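Local coordinates for protein GTP pyrophosphokinase YjbM (Bacillus subtilis PY79, PDB 5F2V) that synthesises the alarmone (p)ppGpp by transferring pyrophosphate from ATP to GDP or GTP, working as an allosterically regulated homotetramer of the RelA/SpoT family, at residues E39-R44 against A72-M77. Numbering follows the deposited sequence.
With APC (diphosphomethylphosphonic acid adenosyl ester), chain Q.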
loop_
_atom_site.group_PDB
_atom_site.type_symbol
_atom_site.label_atom_id
_atom_site.label_comp_id
_atom_site.label_asym_id
_atom_site.label_seq_id
_atom_site.Cartn_x
_atom_site.Cartn_y
_atom_site.Cartn_z
ATOM N N GLU C 39 5.952 4.932 16.562
ATOM C CA GLU C 39 5.444 3.578 16.464
ATOM C C GLU C 39 4.659 3.436 15.162
ATOM O O GLU C 39 4.975 2.591 14.342
ATOM C CB GLU C 39 4.592 3.226 17.685
ATOM C CG GLU C 39 4.493 1.740 17.952
ATOM C CD GLU C 39 5.830 1.116 18.299
ATOM O OE1 GLU C 39 6.780 1.856 18.657
ATOM O OE2 GLU C 39 5.928 -0.125 18.215
ATOM N N PHE C 40 3.644 4.261 14.952
ATOM C CA PHE C 40 3.095 4.327 13.618
ATOM C C PHE C 40 2.422 5.659 13.260
ATOM O O PHE C 40 2.376 6.583 14.061
ATOM C CB PHE C 40 2.142 3.154 13.391
ATOM C CG PHE C 40 0.918 3.158 14.248
ATOM C CD1 PHE C 40 0.943 2.606 15.532
ATOM C CD2 PHE C 40 -0.288 3.622 13.744
ATOM C CE1 PHE C 40 -0.209 2.565 16.321
ATOM C CE2 PHE C 40 -1.453 3.590 14.532
ATOM C CZ PHE C 40 -1.407 3.062 15.826
ATOM N N VAL C 41 1.949 5.753 12.022
ATOM C CA VAL C 41 1.369 6.966 11.491
ATOM C C VAL C 41 0.026 6.680 10.846
ATOM O O VAL C 41 -0.131 5.681 10.167
ATOM C CB VAL C 41 2.279 7.615 10.433
ATOM C CG1 VAL C 41 1.627 8.859 9.896
ATOM C CG2 VAL C 41 3.657 7.919 10.995
ATOM N N THR C 42 -0.949 7.549 11.056
ATOM C CA THR C 42 -2.207 7.464 10.329
ATOM C C THR C 42 -2.596 8.848 9.889
ATOM O O THR C 42 -2.034 9.835 10.363
ATOM C CB THR C 42 -3.350 6.890 11.167
ATOM O OG1 THR C 42 -3.658 7.799 12.230
ATOM C CG2 THR C 42 -2.967 5.553 11.741
ATOM N N GLY C 43 -3.570 8.923 8.996
ATOM C CA GLY C 43 -4.018 10.196 8.484
ATOM C C GLY C 43 -5.478 10.085 8.147
ATOM O O GLY C 43 -6.023 8.987 8.032
ATOM N N ARG C 44 -6.126 11.226 7.983
ATOM C CA ARG C 44 -7.510 11.213 7.571
ATOM C C ARG C 44 -7.922 12.583 7.020
ATOM O O ARG C 44 -7.383 13.617 7.443
ATOM C CB ARG C 44 -8.375 10.773 8.750
ATOM C CG ARG C 44 -9.506 11.689 9.108
ATOM C CD ARG C 44 -8.966 12.863 9.822
ATOM N NE ARG C 44 -10.003 13.638 10.451
ATOM C CZ ARG C 44 -9.936 14.951 10.629
ATOM N NH1 ARG C 44 -8.898 15.631 10.172
ATOM N NH2 ARG C 44 -10.927 15.584 11.247
ATOM N N ALA C 72 -7.138 18.352 7.051
ATOM C CA ALA C 72 -6.161 17.339 6.766
ATOM C C ALA C 72 -5.516 16.994 8.075
ATOM O O ALA C 72 -4.974 17.869 8.743
ATOM C CB ALA C 72 -5.117 17.852 5.759
ATOM N N GLY C 73 -5.557 15.730 8.458
ATOM C CA GLY C 73 -4.965 15.381 9.722
ATOM C C GLY C 73 -4.030 14.211 9.614
ATOM O O GLY C 73 -4.281 13.279 8.853
ATOM N N LEU C 74 -2.942 14.270 10.372
ATOM C CA LEU C 74 -2.118 13.103 10.607
ATOM C C LEU C 74 -1.965 12.853 12.110
ATOM O O LEU C 74 -2.066 13.764 12.925
ATOM C CB LEU C 74 -0.750 13.256 9.950
ATOM C CG LEU C 74 -0.646 12.902 8.466
ATOM C CD1 LEU C 74 -1.005 14.105 7.622
ATOM C CD2 LEU C 74 0.754 12.406 8.151
ATOM N N ARG C 75 -1.729 11.602 12.469
ATOM C CA ARG C 75 -1.569 11.235 13.862
ATOM C C ARG C 75 -0.348 10.348 14.014
ATOM O O ARG C 75 -0.274 9.270 13.434
ATOM C CB ARG C 75 -2.815 10.532 14.382
ATOM C CG ARG C 75 -2.756 10.203 15.869
ATOM C CD ARG C 75 -4.082 9.661 16.392
ATOM N NE ARG C 75 -5.152 10.649 16.285
ATOM C CZ ARG C 75 -6.408 10.324 16.033
ATOM N NH1 ARG C 75 -6.718 9.050 15.866
ATOM N NH2 ARG C 75 -7.346 11.258 15.938
ATOM N N ILE C 76 0.620 10.831 14.781
ATOM C CA ILE C 76 1.867 10.126 15.023
ATOM C C ILE C 76 1.788 9.488 16.412
ATOM O O ILE C 76 1.467 10.168 17.392
ATOM C CB ILE C 76 3.072 11.093 14.914
ATOM C CG1 ILE C 76 3.193 11.631 13.481
ATOM C CG2 ILE C 76 4.352 10.419 15.352
ATOM C CD1 ILE C 76 4.364 12.592 13.253
ATOM N N MET C 77 2.050 8.187 16.494
ATOM C CA MET C 77 1.941 7.456 17.763
ATOM C C MET C 77 3.305 6.980 18.282
ATOM O O MET C 77 4.148 6.511 17.496
ATOM C CB MET C 77 1.003 6.263 17.606
ATOM C CG MET C 77 -0.271 6.342 18.428
ATOM S SD MET C 77 -1.625 7.211 17.618
ATOM C CE MET C 77 -1.883 6.191 16.178
HETATM P PG APC Q . -12.971 18.391 16.153
HETATM O O1G APC Q . -12.557 19.771 15.827
HETATM O O2G APC Q . -14.004 18.515 17.210
HETATM O O3G APC Q . -13.613 17.999 14.877
HETATM P PB APC Q . -10.497 17.392 15.531
HETATM O O1B APC Q . -9.193 17.276 16.316
HETATM O O2B APC Q . -10.463 18.693 14.746
HETATM O O3B APC Q . -11.744 17.472 16.562
HETATM P PA APC Q . -12.161 14.944 14.802
HETATM O O1A APC Q . -11.628 13.969 15.835
HETATM O O2A APC Q . -13.056 15.689 15.716
HETATM C C3A APC Q . -10.639 15.907 14.496
HETATM O "O5'" APC Q . -12.901 14.363 13.379
HETATM C "C5'" APC Q . -13.503 13.069 13.133
HETATM C "C4'" APC Q . -12.674 11.756 12.950
HETATM O "O4'" APC Q . -11.300 11.884 12.424
HETATM C "C3'" APC Q . -12.370 10.864 14.133
HETATM O "O3'" APC Q . -12.469 9.449 13.789
HETATM C "C2'" APC Q . -10.957 10.982 14.530
HETATM O "O2'" APC Q . -10.468 9.790 15.207
HETATM C "C1'" APC Q . -10.287 11.160 13.237
HETATM N N9 APC Q . -9.157 12.011 13.291
HETATM C C8 APC Q . -9.377 13.246 13.608
HETATM N N7 APC Q . -8.228 14.005 13.584
HETATM C C5 APC Q . -7.214 13.046 13.160
HETATM C C6 APC Q . -5.826 13.123 12.905
HETATM N N6 APC Q . -5.088 14.332 13.080
HETATM N N1 APC Q . -5.214 12.004 12.511
HETATM C C2 APC Q . -5.882 10.850 12.366
HETATM N N3 APC Q . -7.202 10.689 12.577
HETATM C C4 APC Q . -7.894 11.763 12.976
#
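T42 and R75 lie side by side, OG1 3.6 Å from R75 CB, paired by two backbone hydrogen bonds in the antiparallel edge pair of the RelA/SpoT synthetase sheet, strand 40-44 running beside 72-77. Above this pair R44 and R75 sandwich the adenine of the ATP analogue APC. The R44 guanidinium turns a face to C8, while its NE bonds O4' of the sugar (2.9 Å) and its NH2 bonds O5'. From the other side R75, CG anti to the backbone N (chi1 -176°) and then turning at chi3 (-63°), lays its guanidinium face over N3; Q139 holds its NE. With an alanine at R44, the adenine would probably lose its guanidinium cover over C8, the ribose oxygens these donors and D70 this salt bridge. G73 sits beneath the base, where a CB would clash with N6. On the opposite face V41 CG1 packs on L74 CD2, and L22 of helix 3-29 touches L74. At the far end M77 CB lies over the F40 ring face and SD makes an oblique Met-aromatic contact, 5.0 Å from the centroid. There E39 and F40 form a classic beta bulge against M77. In the pocket, L74 O accepts a hydrogen bond from N6 of APC, 3.1 Å away.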